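Local structure of cysteine S-methyltransferase NleE (4R29) at residues 65-77 and 120-132. The protein probably methylates a zinc-finger cysteine of the host proteins TAB2 and TAB3, with S-adenosylmethionine as methyl donor, and so inhibits NF-kappa-B activation. The protein carries 1 engineered substitution. Residues are numbered along the deposited sequence; the frame is centred on the assembly and turned at random.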
loop_
_atom_site.group_PDB
_atom_site.type_symbol
_atom_site.label_atom_id
_atom_site.label_comp_id
_atom_site.label_asym_id
_atom_site.label_seq_id
_atom_site.Cartn_x
_atom_site.Cartn_y
_atom_site.Cartn_z
ATOM N N GLU A 65 -20.033 -5.183 -1.826
ATOM C CA GLU A 65 -19.102 -4.609 -0.871
ATOM C C GLU A 65 -18.352 -3.477 -1.562
ATOM O O GLU A 65 -18.217 -2.389 -1.009
ATOM C CB GLU A 65 -18.129 -5.661 -0.342
ATOM C CG GLU A 65 -17.124 -5.140 0.685
ATOM C CD GLU A 65 -17.773 -4.611 1.955
ATOM O OE1 GLU A 65 -19.025 -4.573 2.023
ATOM O OE2 GLU A 65 -17.026 -4.228 2.891
ATOM N N LYS A 66 -17.885 -3.721 -2.781
ATOM C CA LYS A 66 -17.145 -2.694 -3.492
ATOM C C LYS A 66 -17.971 -1.418 -3.672
ATOM O O LYS A 66 -17.468 -0.314 -3.470
ATOM C CB LYS A 66 -16.652 -3.181 -4.855
ATOM C CG LYS A 66 -15.839 -2.115 -5.595
ATOM C CD LYS A 66 -15.463 -2.556 -6.994
ATOM C CE LYS A 66 -15.483 -1.372 -7.969
ATOM N NZ LYS A 66 -15.359 -1.799 -9.399
ATOM N N ALA A 67 -19.232 -1.570 -4.058
ATOM C CA ALA A 67 -20.083 -0.408 -4.283
ATOM C C ALA A 67 -20.280 0.367 -2.994
ATOM O O ALA A 67 -20.233 1.595 -3.008
ATOM C CB ALA A 67 -21.420 -0.814 -4.884
ATOM N N ARG A 68 -20.492 -0.342 -1.880
ATOM C CA ARG A 68 -20.625 0.318 -0.572
ATOM C C ARG A 68 -19.343 1.061 -0.166
ATOM O O ARG A 68 -19.383 2.207 0.283
ATOM C CB ARG A 68 -21.011 -0.677 0.533
ATOM C CG ARG A 68 -22.494 -1.060 0.569
ATOM C CD ARG A 68 -22.831 -1.931 1.788
ATOM N NE ARG A 68 -22.016 -3.147 1.841
ATOM C CZ ARG A 68 -22.405 -4.336 1.386
ATOM N NH1 ARG A 68 -23.609 -4.483 0.846
ATOM N NH2 ARG A 68 -21.590 -5.383 1.469
ATOM N N ARG A 69 -18.204 0.407 -0.316
ATOM C CA ARG A 69 -16.945 1.046 0.020
ATOM C C ARG A 69 -16.676 2.246 -0.899
ATOM O O ARG A 69 -16.178 3.281 -0.451
ATOM C CB ARG A 69 -15.818 0.023 -0.037
ATOM C CG ARG A 69 -16.038 -1.139 0.919
ATOM C CD ARG A 69 -16.073 -0.664 2.374
ATOM N NE ARG A 69 -14.727 -0.374 2.856
ATOM C CZ ARG A 69 -14.458 0.332 3.946
ATOM N NH1 ARG A 69 -15.442 0.828 4.675
ATOM N NH2 ARG A 69 -13.204 0.536 4.309
ATOM N N PHE A 70 -17.049 2.115 -2.168
ATOM C CA PHE A 70 -16.826 3.178 -3.152
ATOM C C PHE A 70 -17.626 4.440 -2.816
ATOM O O PHE A 70 -17.122 5.558 -2.950
ATOM C CB PHE A 70 -17.136 2.686 -4.568
ATOM C CG PHE A 70 -16.767 3.664 -5.653
ATOM C CD1 PHE A 70 -15.504 4.254 -5.686
ATOM C CD2 PHE A 70 -17.674 3.972 -6.665
ATOM C CE1 PHE A 70 -15.148 5.150 -6.713
ATOM C CE2 PHE A 70 -17.339 4.862 -7.678
ATOM C CZ PHE A 70 -16.069 5.453 -7.704
ATOM N N SER A 71 -18.859 4.255 -2.349
ATOM C CA SER A 71 -19.678 5.380 -1.906
ATOM C C SER A 71 -19.016 6.077 -0.741
ATOM O O SER A 71 -18.933 7.305 -0.699
ATOM C CB SER A 71 -21.061 4.902 -1.466
ATOM O OG SER A 71 -21.786 4.445 -2.584
ATOM N N TYR A 72 -18.586 5.281 0.227
ATOM C CA TYR A 72 -17.856 5.796 1.374
ATOM C C TYR A 72 -16.669 6.651 0.908
ATOM O O TYR A 72 -16.451 7.738 1.427
ATOM C CB TYR A 72 -17.399 4.623 2.246
ATOM C CG TYR A 72 -16.304 4.922 3.257
ATOM C CD1 TYR A 72 -16.294 6.096 3.989
ATOM C CD2 TYR A 72 -15.302 4.006 3.503
ATOM C CE1 TYR A 72 -15.299 6.356 4.930
ATOM C CE2 TYR A 72 -14.313 4.254 4.433
ATOM C CZ TYR A 72 -14.315 5.427 5.143
ATOM O OH TYR A 72 -13.325 5.659 6.075
ATOM N N MET A 73 -15.912 6.162 -0.072
ATOM C CA MET A 73 -14.734 6.882 -0.555
ATOM C C MET A 73 -15.079 8.197 -1.260
ATOM O O MET A 73 -14.378 9.212 -1.122
ATOM C CB MET A 73 -13.914 5.988 -1.480
ATOM C CG MET A 73 -13.192 4.859 -0.754
ATOM S SD MET A 73 -12.331 3.791 -1.913
ATOM C CE MET A 73 -11.633 2.553 -0.810
ATOM N N LYS A 74 -16.173 8.170 -2.008
ATOM C CA LYS A 74 -16.626 9.335 -2.758
ATOM C C LYS A 74 -17.068 10.435 -1.816
ATOM O O LYS A 74 -16.806 11.608 -2.060
ATOM C CB LYS A 74 -17.752 8.939 -3.711
ATOM C CG LYS A 74 -17.266 8.180 -4.943
ATOM C CD LYS A 74 -18.413 7.917 -5.910
ATOM C CE LYS A 74 -19.513 7.091 -5.244
ATOM N NZ LYS A 74 -20.666 6.901 -6.173
ATOM N N THR A 75 -17.722 10.047 -0.724
ATOM C CA THR A 75 -18.093 10.999 0.308
ATOM C C THR A 75 -16.849 11.661 0.924
ATOM O O THR A 75 -16.827 12.877 1.136
ATOM C CB THR A 75 -18.964 10.334 1.422
ATOM O OG1 THR A 75 -20.110 9.687 0.833
ATOM C CG2 THR A 75 -19.452 11.393 2.428
ATOM N N MET A 76 -15.812 10.868 1.203
ATOM C CA MET A 76 -14.619 11.409 1.860
ATOM C C MET A 76 -13.640 12.039 0.868
ATOM O O MET A 76 -12.710 12.720 1.263
ATOM C CB MET A 76 -13.903 10.325 2.663
ATOM C CG MET A 76 -14.776 9.619 3.694
ATOM S SD MET A 76 -15.604 10.798 4.765
ATOM C CE MET A 76 -14.234 11.758 5.421
ATOM N N TYR A 77 -13.835 11.798 -0.422
ATOM C CA TYR A 77 -12.906 12.346 -1.399
ATOM C C TYR A 77 -12.810 13.851 -1.296
ATOM O O TYR A 77 -13.809 14.552 -1.186
ATOM C CB TYR A 77 -13.301 11.988 -2.830
ATOM C CG TYR A 77 -12.355 12.556 -3.880
ATOM C CD1 TYR A 77 -11.172 11.891 -4.212
ATOM C CD2 TYR A 77 -12.645 13.743 -4.543
ATOM C CE1 TYR A 77 -10.310 12.396 -5.171
ATOM C CE2 TYR A 77 -11.794 14.252 -5.512
ATOM C CZ TYR A 77 -10.639 13.571 -5.822
ATOM O OH TYR A 77 -9.793 14.060 -6.776
ATOM N N PRO A 120 -11.942 -5.511 -2.268
ATOM C CA PRO A 120 -12.924 -4.512 -2.696
ATOM C C PRO A 120 -12.472 -3.060 -2.524
ATOM O O PRO A 120 -12.720 -2.269 -3.423
ATOM C CB PRO A 120 -14.132 -4.815 -1.806
ATOM C CG PRO A 120 -14.023 -6.271 -1.564
ATOM C CD PRO A 120 -12.553 -6.529 -1.401
ATOM N N ASP A 121 -11.835 -2.721 -1.403
ATOM C CA ASP A 121 -11.336 -1.363 -1.180
ATOM C C ASP A 121 -10.323 -0.971 -2.251
ATOM O O ASP A 121 -10.317 0.148 -2.738
ATOM C CB ASP A 121 -10.654 -1.256 0.189
ATOM C CG ASP A 121 -11.635 -1.114 1.320
ATOM O OD1 ASP A 121 -12.853 -1.124 1.066
ATOM O OD2 ASP A 121 -11.186 -0.987 2.472
ATOM N N LEU A 122 -9.433 -1.899 -2.578
ATOM C CA LEU A 122 -8.388 -1.627 -3.545
ATOM C C LEU A 122 -9.044 -1.275 -4.885
ATOM O O LEU A 122 -8.624 -0.341 -5.567
ATOM C CB LEU A 122 -7.443 -2.838 -3.672
ATOM C CG LEU A 122 -6.437 -2.800 -4.832
ATOM C CD1 LEU A 122 -5.561 -1.525 -4.766
ATOM C CD2 LEU A 122 -5.568 -4.091 -4.940
ATOM N N HIS A 123 -10.079 -2.026 -5.258
ATOM C CA HIS A 123 -10.763 -1.766 -6.522
ATOM C C HIS A 123 -11.518 -0.438 -6.501
ATOM O O HIS A 123 -11.484 0.308 -7.471
ATOM C CB HIS A 123 -11.655 -2.951 -6.922
ATOM C CG HIS A 123 -10.874 -4.120 -7.425
ATOM N ND1 HIS A 123 -10.173 -4.965 -6.586
ATOM C CD2 HIS A 123 -10.610 -4.543 -8.685
ATOM C CE1 HIS A 123 -9.536 -5.870 -7.307
ATOM N NE2 HIS A 123 -9.785 -5.640 -8.580
ATOM N N ALA A 124 -12.176 -0.141 -5.384
ATOM C CA ALA A 124 -12.891 1.126 -5.229
ATOM C C ALA A 124 -11.931 2.322 -5.287
ATOM O O ALA A 124 -12.250 3.367 -5.880
ATOM C CB ALA A 124 -13.699 1.141 -3.917
ATOM N N LEU A 125 -10.764 2.159 -4.661
ATOM C CA LEU A 125 -9.752 3.206 -4.571
ATOM C C LEU A 125 -9.308 3.675 -5.955
ATOM O O LEU A 125 -9.092 4.875 -6.189
ATOM C CB LEU A 125 -8.519 2.657 -3.854
ATOM C CG LEU A 125 -8.147 3.151 -2.472
ATOM C CD1 LEU A 125 -6.668 2.824 -2.276
ATOM C CD2 LEU A 125 -8.393 4.658 -2.309
ATOM N N CYS A 126 -9.144 2.703 -6.850
ATOM C CA CYS A 126 -8.675 2.929 -8.211
ATOM C C CYS A 126 -9.671 3.643 -9.118
ATOM O O CYS A 126 -9.314 4.057 -10.229
ATOM C CB CYS A 126 -8.290 1.598 -8.841
ATOM S SG CYS A 126 -6.752 0.963 -8.188
ATOM N N GLU A 127 -10.909 3.786 -8.647
ATOM C CA GLU A 127 -11.934 4.469 -9.424
ATOM C C GLU A 127 -12.159 5.934 -9.017
ATOM O O GLU A 127 -13.061 6.581 -9.532
ATOM C CB GLU A 127 -13.250 3.671 -9.402
ATOM C CG GLU A 127 -13.095 2.213 -9.866
ATOM C CD GLU A 127 -14.416 1.420 -9.845
ATOM O OE1 GLU A 127 -15.384 1.857 -9.182
ATOM O OE2 GLU A 127 -14.481 0.348 -10.492
ATOM N N LEU A 128 -11.337 6.456 -8.112
ATOM C CA LEU A 128 -11.441 7.859 -7.692
ATOM C C LEU A 128 -10.617 8.799 -8.576
ATOM O O LEU A 128 -9.538 8.434 -9.039
ATOM C CB LEU A 128 -10.992 8.006 -6.238
ATOM C CG LEU A 128 -11.825 7.275 -5.184
ATOM C CD1 LEU A 128 -11.053 7.162 -3.871
ATOM C CD2 LEU A 128 -13.198 7.957 -4.981
ATOM N N PRO A 129 -11.106 10.028 -8.799
ATOM C CA PRO A 129 -10.342 10.877 -9.726
ATOM C C PRO A 129 -8.963 11.213 -9.149
ATOM O O PRO A 129 -8.860 11.495 -7.945
ATOM C CB PRO A 129 -11.197 12.153 -9.852
ATOM C CG PRO A 129 -12.574 11.791 -9.266
ATOM C CD PRO A 129 -12.283 10.719 -8.235
ATOM N N ASP A 130 -7.937 11.155 -10.001
ATOM C CA ASP A 130 -6.565 11.538 -9.654
ATOM C C ASP A 130 -5.942 10.675 -8.552
ATOM O O ASP A 130 -4.965 11.074 -7.926
ATOM C CB ASP A 130 -6.503 13.005 -9.254
ATOM C CG ASP A 130 -7.212 13.902 -10.249
ATOM O OD1 ASP A 130 -6.753 13.956 -11.412
ATOM O OD2 ASP A 130 -8.228 14.533 -9.869
ATOM N N ILE A 131 -6.526 9.506 -8.316
ATOM C CA ILE A 131 -6.001 8.557 -7.352
ATOM C C ILE A 131 -5.320 7.394 -8.078
ATOM O O ILE A 131 -5.976 6.642 -8.801
ATOM C CB ILE A 131 -7.125 8.019 -6.451
ATOM C CG1 ILE A 131 -7.836 9.177 -5.749
ATOM C CG2 ILE A 131 -6.569 7.054 -5.432
ATOM C CD1 ILE A 131 -6.941 9.952 -4.829
ATOM N N CYS A 132 -4.008 7.257 -7.888
ATOM C CA CYS A 132 -3.254 6.156 -8.486
ATOM C C CYS A 132 -2.713 5.163 -7.445
ATOM O O CYS A 132 -2.332 5.542 -6.328
ATOM C CB CYS A 132 -2.098 6.699 -9.326
ATOM S SG CYS A 132 -2.581 7.895 -10.598
#
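Ala124 is the knob of this contact: its CB drops into a hole on helix 65-76 framed by Lys66, Arg69, Phe70 and Met73, 3.6 Å from Met73 SD. The Met73 chain runs extended past Ala124, so that its methyl CE ends against Leu125 CG (3.9 Å). With CG anti to the backbone N (chi1 -173°), Phe70 swings its ring down beside Ala124, and CE1 touches Leu128 CD2. One face of the ring has Glu127 OE1 over its centre, the carboxylate standing almost perpendicular to it; the opposite face carries Lys74 CD near the rim. Lys66 NZ forms a salt bridge to Glu127 OE2 (2.6 Å), arriving from above the carboxylate plane. Arg69 grips Asp121 in a side-on, two-nitrogen salt bridge, NE to OD1 (2.7 Å) and NH2 to OD2 (3.1 Å), the two groups 27° from coplanar. In this Rossmann-like methyltransferase the pairing lays helix 59-76 over helix 120-125; the axes of 65-76 and 120-125 approach to 8.5 Å and cross at -51°. Tyr77, just past the helix, covers the turns leading into strand 131-137: Pro129 CD sits over one ring face in a CH-pi contact, and Ile131 CG1 comes to the ring edge. Lys66 CD crosses His123 CB, whose ring is positioned by Asn119 O, bonded to ND1, and by Phe62, edge-to-face. Trp99 of helix 95-103 packs on both Met73 and Asp121.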